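Local coordinates for tyrocidine synthase 2 (Brevibacillus parabrevis, PDB 6TA8), which is a large modular synthetase, represented here by a two-lobed condensation domain built from mixed beta sheets flanked by helices, at residues 61-67 and 154-158; 69-73 and 109-113; 85-90 and 162-167; 200-204 and 320-324. One frame throughout, in Å; residues are numbered along the deposited sequence.

Contact 1. Residues 61-67 and 154-158; sequences LFREDGF and DGDHL
L61 to R63 run antiparallel beside G155 to L158, the strand axes 4.6 Å apart at closest approach and inclined at 160°. L61 and L158 form a hydrogen-bonded pair: L61 N reaches L158 O at 2.7 Å, and L158 N returns the bond to L61 O. F62 and H157 make the non-hydrogen-bonded pair that follows, and R63 and D156 form the last bridge, through two longer bonds of 3.2 Å (R63 N to D156 O, D156 N to R63 O). Just beyond, the chain reverses in a type I turn from R63 to G66. R63 O accepts from both G66 N and D156 N, which come from opposite faces of its plane.

D156 ties this turn back to the strand. Its OD2 accepts from F67 N at 2.9 Å, on the anti side and out of the carboxylate plane, while G66, with positive phi and no side chain, brings its bare CA to 3.3 Å from the same oxygen. F67 CE2 meets L158 CB at 3.7 Å; the two side chains cross at about a right angle, with L158 CD2 over one ring face. On the face bearing F62 and H157, F62 CG stands anti to the backbone N (chi1 174°), which swings the ring edge to D154 O, 3.1 Å from CZ. F62 CD1 lies over the H157 ring, whose ND1 bonds S403. This is an antiparallel pairing of neighbouring strands inside the five-stranded mixed sheet, ended by a turn that an aspartate side chain fastens.

Contact 2. Residues 69-73 and 109-113; sequences EGLVR and FRFYS
With CG anti to the carbonyl carbon (chi1 -65°), R73 sets its CG over the F111 ring, and a bend at chi3 (69°) then turns the guanidinium so that NH1 comes to F111 CB. F111 meets it with CG anti to the backbone N (chi1 -167°), which carries the ring out from the strand towards the helix. R73 CG stands 4.1 Å from the F111 ring centroid and close to the ring normal, a CH-pi contact made by the methylene part of the arginine. Farther along, R73 NH1 is 3.4 Å from F111 CB, with the guanidinium plane steeply turned against the ring and F111 CD2 at the guanidinium edge. Arginine suits this exposed position because its long aliphatic stem can cover the ring face while the guanidinium lies alongside the base of the phenylalanine.

These residues join the start of helix 69-82 to strand 110-115, an outermost strand of the five-stranded sheet, in an alpha/beta layer where helix and strand run nearly antiparallel, their axes 10.7 Å apart. V72 faces the sheet and places CG1 at the edge of the F111 ring, 4.0 Å from CE1; short and branched, it packs on the ring edge and also touches Y183 of helix 169-187. E69 crosses F111 at about a right angle, its CB 3.8 Å from F111 CZ, and its extended chain brings OE1 to within 3.6 Å of S113 OG, too long for a hydrogen bond. At the other end of the contact F109 CZ packs against R73 CB and lies 3.6 Å from R73 O; F109 also touches V147 on the neighbouring strand.

Contact 3. Residues 85-90 and 162-167; sequences ALRMVY and IHHLVV
Y90 presents one ring face to L165, whose CD1 stands 3.6 Å from the ring centroid and only 15° off the normal, a CH-pi contact. The two side chains run obliquely across one another: the methyl lies over the ring, while L165 CB is 3.4 Å from the phenol oxygen OH. That oxygen also comes 3.3 Å from L165 O, at most a weak bond, and the same carbonyl accepts from Q41 NE2.

V166 points into the angle between A85 and M88. With CG1 anti to the carbonyl carbon (chi1 -71°), this methyl reaches A85 O at 3.3 Å and M88 CB at 3.8 Å, so a single branch touches both residues. Its other branch, CG2, turns to L86 CD2, which is also met by I162 CG2 and, from about a right angle, by V167 CG1 at 4.0 Å. Beta-branched residues suit this bend because their methyls fan out close to the backbone.

H163 and H164 open the HHxxxDG signature of condensation domains. H163 ND1 accepts from L165 N and its NE2 is bound to the carbonyl of R52, while H164 ND1 gives a 2.9 Å bond to V167 O close to its ring plane. The almost wholly apolar chemistry across the contact is consistent with polar bonds inside the turn and to Q41 and R52 setting its shape, while methyl and ring packing seats it on 85-90.

Contact 4. Residues 200-204 and 320-324; sequences SFKDW and IGWFT
F323 plays two roles at once, showing a face to F201 and an edge to W204. The F201 edge points at the F323 face in an offset edge-to-face arrangement, planes at 83° and centroids 5.5 Å apart, with F201 CD1 3.7 Å from F323 CE1. On its other flank F323 sets CE2 above the indole of W204, 3.5 Å from CD2. Here the planes stand at 57°, so this second edge-to-face contact is tilted and lies over the five-membered ring, whose centroid is 4.5 Å from that of the phenylalanine.

The three rings meet because F201 and W204, one helical turn apart, both carry CG anti to the backbone N (chi1 -170° for F201) and so project from one side of helix 201-212. This aromatic cluster joins the first turn of that helix to the loop before strand 325-332, in the interior of the condensation domain. S200 sits at the N-cap, its OG accepting from D203 N at 3.1 Å, which fixes the start of the turn bearing both aromatics.

G321 is fully extended, and its bare CA allows F201 CD1 to approach to 4.2 Å, while F201 CE1 stands 4.1 Å from W322 N. Aromatic residues fit a buried seam like this one, where wide flat rings give large apolar surfaces and can meet edge to face. F323 N is bound by the carboxylate of D168, the aspartate of the HHxxxDG signature, and the F323 ring receives R307 in a cation-pi contact.

How the contacts relate
Contacts 1 and 2 lie toward the periphery, their centres about 26 Å from the centre of the chain, and both have partly exposed or exposed residues; contacts 3 and 4 are buried, their centres about 14 Å from that of the chain. Contact 1 relies on backbone bonds within the five-stranded sheet, whereas contact 2 packs a helix over it chiefly by side chains, with no polar bond between helix and strand. The two touch where V72 meets F67 and L158. Contact 3 uses the far end of strand 155-163, which also serves contact 1, and its chemistry turns to methyls and one tyrosine face. Contact 4, built on aromatic rings, adjoins contact 3, where W322 stacks on H164 and A85 abuts I320.

Contact 1. Residues 61-67 and 154-158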
# COMPACT_ATOMS: atom_id res chain seq x y z
N LEU A 61 0.60 3.64 -17.66
CA LEU A 61 1.88 3.83 -18.32
C LEU A 61 1.69 4.53 -19.66
O LEU A 61 0.58 4.63 -20.19
CB LEU A 61 2.59 2.49 -18.51
CG LEU A 61 2.71 1.62 -17.26
CD1 LEU A 61 3.38 0.29 -17.58
CD2 LEU A 61 3.46 2.36 -16.16
N PHE A 62 2.80 5.01 -20.21
CA PHE A 62 2.78 5.76 -21.46
C PHE A 62 4.03 5.44 -22.27
O PHE A 62 5.09 5.14 -21.71
CB PHE A 62 2.69 7.28 -21.20
CG PHE A 62 2.81 8.12 -22.44
CD1 PHE A 62 1.90 7.99 -23.47
CD2 PHE A 62 3.83 9.05 -22.56
CE1 PHE A 62 2.01 8.77 -24.61
CE2 PHE A 62 3.95 9.83 -23.70
CZ PHE A 62 3.03 9.69 -24.72
N ARG A 63 3.89 5.48 -23.59
CA ARG A 63 5.01 5.30 -24.50
C ARG A 63 4.75 6.14 -25.74
O ARG A 63 3.76 5.91 -26.44
CB ARG A 63 5.19 3.82 -24.87
CG ARG A 63 6.57 3.49 -25.42
CD ARG A 63 6.70 2.01 -25.72
NE ARG A 63 7.88 1.71 -26.53
CZ ARG A 63 9.04 1.29 -26.04
NH1 ARG A 63 9.18 1.11 -24.73
NH2 ARG A 63 10.06 1.05 -26.85
N GLU A 64 5.63 7.11 -25.99
CA GLU A 64 5.40 8.06 -27.07
C GLU A 64 5.34 7.37 -28.43
O GLU A 64 4.49 7.70 -29.26
CB GLU A 64 6.48 9.15 -27.07
CG GLU A 64 7.90 8.62 -26.91
CD GLU A 64 8.33 8.52 -25.46
OE1 GLU A 64 8.95 9.48 -24.95
OE2 GLU A 64 8.05 7.47 -24.83
N ASP A 65 6.23 6.41 -28.67
CA ASP A 65 6.20 5.65 -29.92
C ASP A 65 5.14 4.56 -29.91
O ASP A 65 5.00 3.85 -30.92
CB ASP A 65 7.58 5.04 -30.20
CG ASP A 65 8.15 4.30 -29.01
OD1 ASP A 65 8.06 4.83 -27.88
OD2 ASP A 65 8.69 3.19 -29.20
N GLY A 66 4.41 4.40 -28.82
CA GLY A 66 3.31 3.46 -28.76
C GLY A 66 3.74 2.06 -28.37
O GLY A 66 4.90 1.67 -28.47
N PHE A 67 2.77 1.28 -27.90
CA PHE A 67 2.95 -0.12 -27.57
C PHE A 67 2.45 -1.00 -28.71
O PHE A 67 1.61 -0.59 -29.52
CB PHE A 67 2.20 -0.49 -26.28
CG PHE A 67 2.74 0.18 -25.05
CD1 PHE A 67 3.91 -0.27 -24.45
CD2 PHE A 67 2.07 1.25 -24.48
CE1 PHE A 67 4.40 0.34 -23.31
CE2 PHE A 67 2.56 1.86 -23.34
CZ PHE A 67 3.72 1.41 -22.75
N ASP A 154 -1.19 11.02 -29.66
CA ASP A 154 0.03 11.46 -29.01
C ASP A 154 0.70 10.33 -28.21
O ASP A 154 1.33 10.58 -27.18
CB ASP A 154 -0.25 12.65 -28.10
CG ASP A 154 -1.38 12.38 -27.12
OD1 ASP A 154 -2.10 11.38 -27.29
OD2 ASP A 154 -1.54 13.18 -26.17
N GLY A 155 0.57 9.10 -28.68
CA GLY A 155 1.17 7.95 -28.04
C GLY A 155 0.13 6.93 -27.62
O GLY A 155 -1.04 7.01 -28.01
N ASP A 156 0.57 5.97 -26.82
CA ASP A 156 -0.28 4.89 -26.33
C ASP A 156 -0.25 4.88 -24.81
O ASP A 156 0.83 4.95 -24.20
CB ASP A 156 0.18 3.53 -26.88
CG ASP A 156 -0.12 3.37 -28.35
OD1 ASP A 156 -0.73 4.29 -28.95
OD2 ASP A 156 0.25 2.32 -28.92
N HIS A 157 -1.42 4.78 -24.20
CA HIS A 157 -1.55 4.68 -22.75
C HIS A 157 -1.90 3.25 -22.38
O HIS A 157 -2.76 2.63 -23.00
CB HIS A 157 -2.63 5.64 -22.23
CG HIS A 157 -2.37 7.08 -22.55
ND1 HIS A 157 -1.60 7.89 -21.74
CD2 HIS A 157 -2.78 7.85 -23.58
CE1 HIS A 157 -1.55 9.10 -22.27
NE2 HIS A 157 -2.26 9.10 -23.38
N LEU A 158 -1.22 2.72 -21.36
CA LEU A 158 -1.40 1.34 -20.92
C LEU A 158 -1.83 1.34 -19.46
O LEU A 158 -1.06 1.76 -18.58
CB LEU A 158 -0.12 0.53 -21.11
CG LEU A 158 -0.25 -0.98 -20.90
CD1 LEU A 158 -1.16 -1.59 -21.95
CD2 LEU A 158 1.11 -1.65 -20.90

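Contact 2. Residues 69-73 and 109-113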
# COMPACT_ATOMS: atom_id res chain seq x y z
N GLU A 69 0.42 -4.42 -29.11
CA GLU A 69 -0.43 -5.26 -28.27
C GLU A 69 0.04 -6.71 -28.28
O GLU A 69 -0.05 -7.40 -27.26
CB GLU A 69 -1.89 -5.16 -28.72
CG GLU A 69 -2.14 -5.55 -30.17
CD GLU A 69 -3.61 -5.69 -30.49
OE1 GLU A 69 -4.43 -5.62 -29.55
OE2 GLU A 69 -3.95 -5.88 -31.67
N GLY A 70 0.55 -7.18 -29.42
CA GLY A 70 1.08 -8.54 -29.48
C GLY A 70 2.26 -8.75 -28.55
O GLY A 70 2.48 -9.87 -28.07
N LEU A 71 3.02 -7.70 -28.29
CA LEU A 71 4.13 -7.74 -27.34
C LEU A 71 3.68 -7.52 -25.91
O LEU A 71 4.25 -8.13 -24.99
CB LEU A 71 5.18 -6.69 -27.71
CG LEU A 71 6.27 -7.11 -28.70
CD1 LEU A 71 5.71 -7.34 -30.09
CD2 LEU A 71 7.34 -6.05 -28.73
N VAL A 72 2.69 -6.66 -25.69
CA VAL A 72 2.14 -6.47 -24.35
C VAL A 72 1.49 -7.75 -23.86
O VAL A 72 1.65 -8.14 -22.70
CB VAL A 72 1.14 -5.29 -24.35
CG1 VAL A 72 0.46 -5.16 -23.00
CG2 VAL A 72 1.85 -4.00 -24.72
N ARG A 73 0.75 -8.44 -24.74
CA ARG A 73 0.15 -9.71 -24.36
C ARG A 73 1.21 -10.76 -24.08
O ARG A 73 1.12 -11.51 -23.10
CB ARG A 73 -0.81 -10.19 -25.45
CG ARG A 73 -2.02 -9.29 -25.65
CD ARG A 73 -2.85 -9.74 -26.85
NE ARG A 73 -3.52 -11.01 -26.59
CZ ARG A 73 -4.76 -11.12 -26.15
NH1 ARG A 73 -5.48 -10.03 -25.91
NH2 ARG A 73 -5.30 -12.31 -25.94
N PHE A 109 -4.97 -13.12 -17.92
CA PHE A 109 -5.29 -11.70 -17.74
C PHE A 109 -6.35 -11.31 -18.75
O PHE A 109 -6.53 -11.96 -19.78
CB PHE A 109 -4.04 -10.81 -17.89
CG PHE A 109 -3.40 -10.88 -19.24
CD1 PHE A 109 -2.58 -11.95 -19.59
CD2 PHE A 109 -3.61 -9.88 -20.17
CE1 PHE A 109 -1.99 -12.01 -20.83
CE2 PHE A 109 -3.01 -9.94 -21.42
CZ PHE A 109 -2.21 -11.01 -21.75
N ARG A 110 -7.06 -10.23 -18.43
CA ARG A 110 -8.09 -9.67 -19.30
C ARG A 110 -7.54 -8.45 -20.02
O ARG A 110 -7.02 -7.53 -19.38
CB ARG A 110 -9.34 -9.30 -18.50
CG ARG A 110 -10.57 -9.04 -19.35
CD ARG A 110 -11.82 -8.94 -18.50
NE ARG A 110 -13.02 -8.73 -19.31
CZ ARG A 110 -13.82 -9.71 -19.73
NH1 ARG A 110 -13.55 -10.97 -19.42
NH2 ARG A 110 -14.89 -9.43 -20.46
N PHE A 111 -7.65 -8.45 -21.34
CA PHE A 111 -7.05 -7.42 -22.18
C PHE A 111 -8.12 -6.53 -22.79
O PHE A 111 -9.21 -7.00 -23.15
CB PHE A 111 -6.20 -8.04 -23.30
CG PHE A 111 -5.32 -7.06 -24.01
CD1 PHE A 111 -4.12 -6.66 -23.45
CD2 PHE A 111 -5.69 -6.54 -25.24
CE1 PHE A 111 -3.30 -5.76 -24.11
CE2 PHE A 111 -4.88 -5.64 -25.90
CZ PHE A 111 -3.68 -5.25 -25.33
N TYR A 112 -7.81 -5.24 -22.91
CA TYR A 112 -8.69 -4.25 -23.51
C TYR A 112 -7.89 -3.44 -24.52
O TYR A 112 -6.78 -2.98 -24.21
CB TYR A 112 -9.31 -3.32 -22.46
CG TYR A 112 -10.23 -4.00 -21.47
CD1 TYR A 112 -9.72 -4.74 -20.41
CD2 TYR A 112 -11.61 -3.89 -21.58
CE1 TYR A 112 -10.55 -5.35 -19.50
CE2 TYR A 112 -12.45 -4.50 -20.68
CZ TYR A 112 -11.92 -5.23 -19.64
OH TYR A 112 -12.75 -5.84 -18.73
N SER A 113 -8.44 -3.26 -25.72
CA SER A 113 -7.77 -2.53 -26.79
C SER A 113 -8.71 -1.47 -27.34
O SER A 113 -9.81 -1.79 -27.81
CB SER A 113 -7.33 -3.48 -27.90
OG SER A 113 -6.60 -2.79 -28.90

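Contact 3. Residues 85-90 and 162-167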
# COMPACT_ATOMS: atom_id res chain seq x y z
N ALA A 85 1.07 -15.70 -7.82
CA ALA A 85 0.02 -15.07 -7.02
C ALA A 85 -1.00 -14.33 -7.87
O ALA A 85 -2.13 -14.12 -7.43
CB ALA A 85 0.63 -14.12 -5.99
N LEU A 86 -0.63 -13.92 -9.09
CA LEU A 86 -1.55 -13.20 -9.96
C LEU A 86 -2.59 -14.11 -10.59
O LEU A 86 -3.51 -13.61 -11.25
CB LEU A 86 -0.76 -12.48 -11.06
CG LEU A 86 0.24 -11.43 -10.58
CD1 LEU A 86 0.99 -10.80 -11.75
CD2 LEU A 86 -0.45 -10.35 -9.75
N ARG A 87 -2.49 -15.43 -10.41
CA ARG A 87 -3.48 -16.38 -10.89
C ARG A 87 -4.45 -16.81 -9.80
O ARG A 87 -5.02 -17.90 -9.87
CB ARG A 87 -2.79 -17.61 -11.49
CG ARG A 87 -1.81 -17.30 -12.60
CD ARG A 87 -1.37 -18.57 -13.31
NE ARG A 87 -0.92 -19.58 -12.36
CZ ARG A 87 0.34 -19.71 -11.95
NH1 ARG A 87 1.28 -18.90 -12.41
NH2 ARG A 87 0.66 -20.66 -11.08
N MET A 88 -4.66 -15.96 -8.80
CA MET A 88 -5.45 -16.32 -7.63
C MET A 88 -6.93 -16.05 -7.87
O MET A 88 -7.31 -15.11 -8.57
CB MET A 88 -4.98 -15.55 -6.40
CG MET A 88 -5.34 -16.19 -5.07
SD MET A 88 -4.11 -17.40 -4.53
CE MET A 88 -2.61 -16.43 -4.70
N VAL A 89 -7.77 -16.90 -7.26
CA VAL A 89 -9.21 -16.71 -7.23
C VAL A 89 -9.70 -16.99 -5.81
O VAL A 89 -9.04 -17.69 -5.04
CB VAL A 89 -9.96 -17.61 -8.24
CG1 VAL A 89 -9.69 -17.15 -9.67
CG2 VAL A 89 -9.55 -19.07 -8.05
N TYR A 90 -10.86 -16.43 -5.48
CA TYR A 90 -11.40 -16.50 -4.13
C TYR A 90 -12.82 -17.03 -4.19
O TYR A 90 -13.68 -16.44 -4.85
CB TYR A 90 -11.37 -15.12 -3.45
CG TYR A 90 -9.97 -14.59 -3.21
CD1 TYR A 90 -9.24 -14.01 -4.25
CD2 TYR A 90 -9.38 -14.68 -1.96
CE1 TYR A 90 -7.96 -13.53 -4.03
CE2 TYR A 90 -8.10 -14.20 -1.74
CZ TYR A 90 -7.40 -13.63 -2.78
OH TYR A 90 -6.12 -13.15 -2.56
N ILE A 162 -5.01 -4.21 -10.95
CA ILE A 162 -4.96 -5.50 -10.27
C ILE A 162 -5.64 -5.36 -8.92
O ILE A 162 -5.43 -4.37 -8.21
CB ILE A 162 -3.51 -5.99 -10.09
CG1 ILE A 162 -2.75 -5.94 -11.42
CG2 ILE A 162 -3.49 -7.41 -9.53
CD1 ILE A 162 -1.31 -6.36 -11.30
N HIS A 163 -6.46 -6.35 -8.57
CA HIS A 163 -7.11 -6.36 -7.26
C HIS A 163 -6.06 -6.36 -6.15
O HIS A 163 -5.04 -7.03 -6.24
CB HIS A 163 -8.01 -7.58 -7.13
CG HIS A 163 -9.05 -7.45 -6.06
ND1 HIS A 163 -8.80 -7.77 -4.74
CD2 HIS A 163 -10.34 -7.04 -6.11
CE1 HIS A 163 -9.90 -7.56 -4.03
NE2 HIS A 163 -10.84 -7.11 -4.84
N HIS A 164 -6.33 -5.58 -5.10
CA HIS A 164 -5.37 -5.38 -4.03
C HIS A 164 -5.05 -6.64 -3.24
O HIS A 164 -4.12 -6.63 -2.43
CB HIS A 164 -5.88 -4.30 -3.07
CG HIS A 164 -4.80 -3.59 -2.32
ND1 HIS A 164 -3.51 -4.07 -2.23
CD2 HIS A 164 -4.82 -2.42 -1.63
CE1 HIS A 164 -2.78 -3.23 -1.51
NE2 HIS A 164 -3.55 -2.23 -1.13
N LEU A 165 -5.79 -7.73 -3.46
CA LEU A 165 -5.60 -8.95 -2.68
C LEU A 165 -4.33 -9.70 -3.06
O LEU A 165 -3.99 -10.66 -2.36
CB LEU A 165 -6.81 -9.87 -2.84
CG LEU A 165 -7.94 -9.70 -1.83
CD1 LEU A 165 -9.13 -10.57 -2.21
CD2 LEU A 165 -7.46 -10.02 -0.42
N VAL A 166 -3.63 -9.31 -4.12
CA VAL A 166 -2.49 -10.08 -4.61
C VAL A 166 -1.31 -9.17 -4.95
O VAL A 166 -0.33 -9.62 -5.54
CB VAL A 166 -2.88 -10.93 -5.83
CG1 VAL A 166 -3.79 -12.08 -5.41
CG2 VAL A 166 -3.56 -10.07 -6.89
N VAL A 167 -1.40 -7.89 -4.60
CA VAL A 167 -0.36 -6.92 -4.92
C VAL A 167 -0.24 -5.91 -3.79
O VAL A 167 -1.19 -5.66 -3.05
CB VAL A 167 -0.62 -6.18 -6.25
CG1 VAL A 167 -0.28 -7.05 -7.45
CG2 VAL A 167 -2.06 -5.70 -6.32

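Contact 4. Residues 200-204 and 320-324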
# COMPACT_ATOMS: atom_id res chain seq x y z
N SER A 200 7.37 -18.67 -3.12
CA SER A 200 6.01 -18.43 -3.56
C SER A 200 5.16 -17.87 -2.42
O SER A 200 5.48 -18.02 -1.24
CB SER A 200 5.38 -19.72 -4.09
OG SER A 200 5.15 -20.64 -3.03
N PHE A 201 4.06 -17.21 -2.79
CA PHE A 201 3.12 -16.72 -1.80
C PHE A 201 2.44 -17.85 -1.04
O PHE A 201 2.00 -17.65 0.09
CB PHE A 201 2.07 -15.83 -2.46
CG PHE A 201 1.20 -15.09 -1.48
CD1 PHE A 201 1.65 -13.93 -0.88
CD2 PHE A 201 -0.07 -15.56 -1.17
CE1 PHE A 201 0.85 -13.25 0.03
CE2 PHE A 201 -0.87 -14.88 -0.27
CZ PHE A 201 -0.41 -13.72 0.33
N LYS A 202 2.36 -19.04 -1.64
CA LYS A 202 1.84 -20.20 -0.92
C LYS A 202 2.81 -20.65 0.16
O LYS A 202 2.38 -21.04 1.26
CB LYS A 202 1.56 -21.34 -1.90
CG LYS A 202 1.04 -22.61 -1.25
CD LYS A 202 1.00 -23.76 -2.25
CE LYS A 202 0.54 -25.05 -1.58
NZ LYS A 202 0.64 -26.21 -2.51
N ASP A 203 4.11 -20.60 -0.11
CA ASP A 203 5.10 -20.97 0.89
C ASP A 203 5.18 -19.93 2.01
O ASP A 203 5.41 -20.30 3.17
CB ASP A 203 6.48 -21.14 0.24
CG ASP A 203 6.54 -22.36 -0.66
OD1 ASP A 203 5.79 -23.33 -0.41
OD2 ASP A 203 7.35 -22.35 -1.61
N TRP A 204 5.00 -18.65 1.68
CA TRP A 204 5.04 -17.61 2.71
C TRP A 204 3.88 -17.76 3.68
O TRP A 204 4.08 -17.71 4.90
CB TRP A 204 5.02 -16.23 2.05
CG TRP A 204 4.82 -15.10 3.01
CD1 TRP A 204 3.64 -14.55 3.40
CD2 TRP A 204 5.84 -14.38 3.71
NE1 TRP A 204 3.85 -13.53 4.29
CE2 TRP A 204 5.20 -13.41 4.50
CE3 TRP A 204 7.24 -14.46 3.75
CZ2 TRP A 204 5.90 -12.53 5.32
CZ3 TRP A 204 7.94 -13.59 4.56
CH2 TRP A 204 7.27 -12.63 5.34
N ILE A 320 5.57 -11.48 -5.54
CA ILE A 320 4.46 -10.54 -5.68
C ILE A 320 3.30 -11.02 -4.82
O ILE A 320 2.95 -12.21 -4.85
CB ILE A 320 4.05 -10.40 -7.16
CG1 ILE A 320 5.10 -9.60 -7.92
CG2 ILE A 320 2.68 -9.74 -7.28
CD1 ILE A 320 4.73 -9.31 -9.36
N GLY A 321 2.73 -10.11 -4.05
CA GLY A 321 1.63 -10.46 -3.16
C GLY A 321 1.26 -9.28 -2.31
O GLY A 321 1.84 -8.19 -2.43
N TRP A 322 0.26 -9.49 -1.45
CA TRP A 322 -0.19 -8.48 -0.50
C TRP A 322 0.45 -8.80 0.85
O TRP A 322 -0.09 -9.55 1.65
CB TRP A 322 -1.71 -8.43 -0.42
CG TRP A 322 -2.23 -7.17 0.21
CD1 TRP A 322 -1.51 -6.05 0.51
CD2 TRP A 322 -3.58 -6.90 0.61
NE1 TRP A 322 -2.33 -5.10 1.08
CE2 TRP A 322 -3.60 -5.60 1.14
CE3 TRP A 322 -4.77 -7.64 0.56
CZ2 TRP A 322 -4.77 -5.02 1.63
CZ3 TRP A 322 -5.93 -7.05 1.05
CH2 TRP A 322 -5.92 -5.76 1.57
N PHE A 323 1.62 -8.21 1.09
CA PHE A 323 2.40 -8.46 2.30
C PHE A 323 2.21 -7.37 3.35
O PHE A 323 2.93 -7.37 4.35
CB PHE A 323 3.88 -8.59 1.95
CG PHE A 323 4.24 -9.86 1.24
CD1 PHE A 323 3.88 -10.06 -0.09
CD2 PHE A 323 4.95 -10.86 1.88
CE1 PHE A 323 4.21 -11.23 -0.75
CE2 PHE A 323 5.28 -12.03 1.23
CZ PHE A 323 4.91 -12.21 -0.08
N THR A 324 1.27 -6.46 3.14
CA THR A 324 1.13 -5.30 4.01
C THR A 324 0.89 -5.71 5.46
O THR A 324 0.03 -6.55 5.75
CB THR A 324 -0.02 -4.41 3.52
OG1 THR A 324 0.36 -3.77 2.30
CG2 THR A 324 -0.37 -3.35 4.56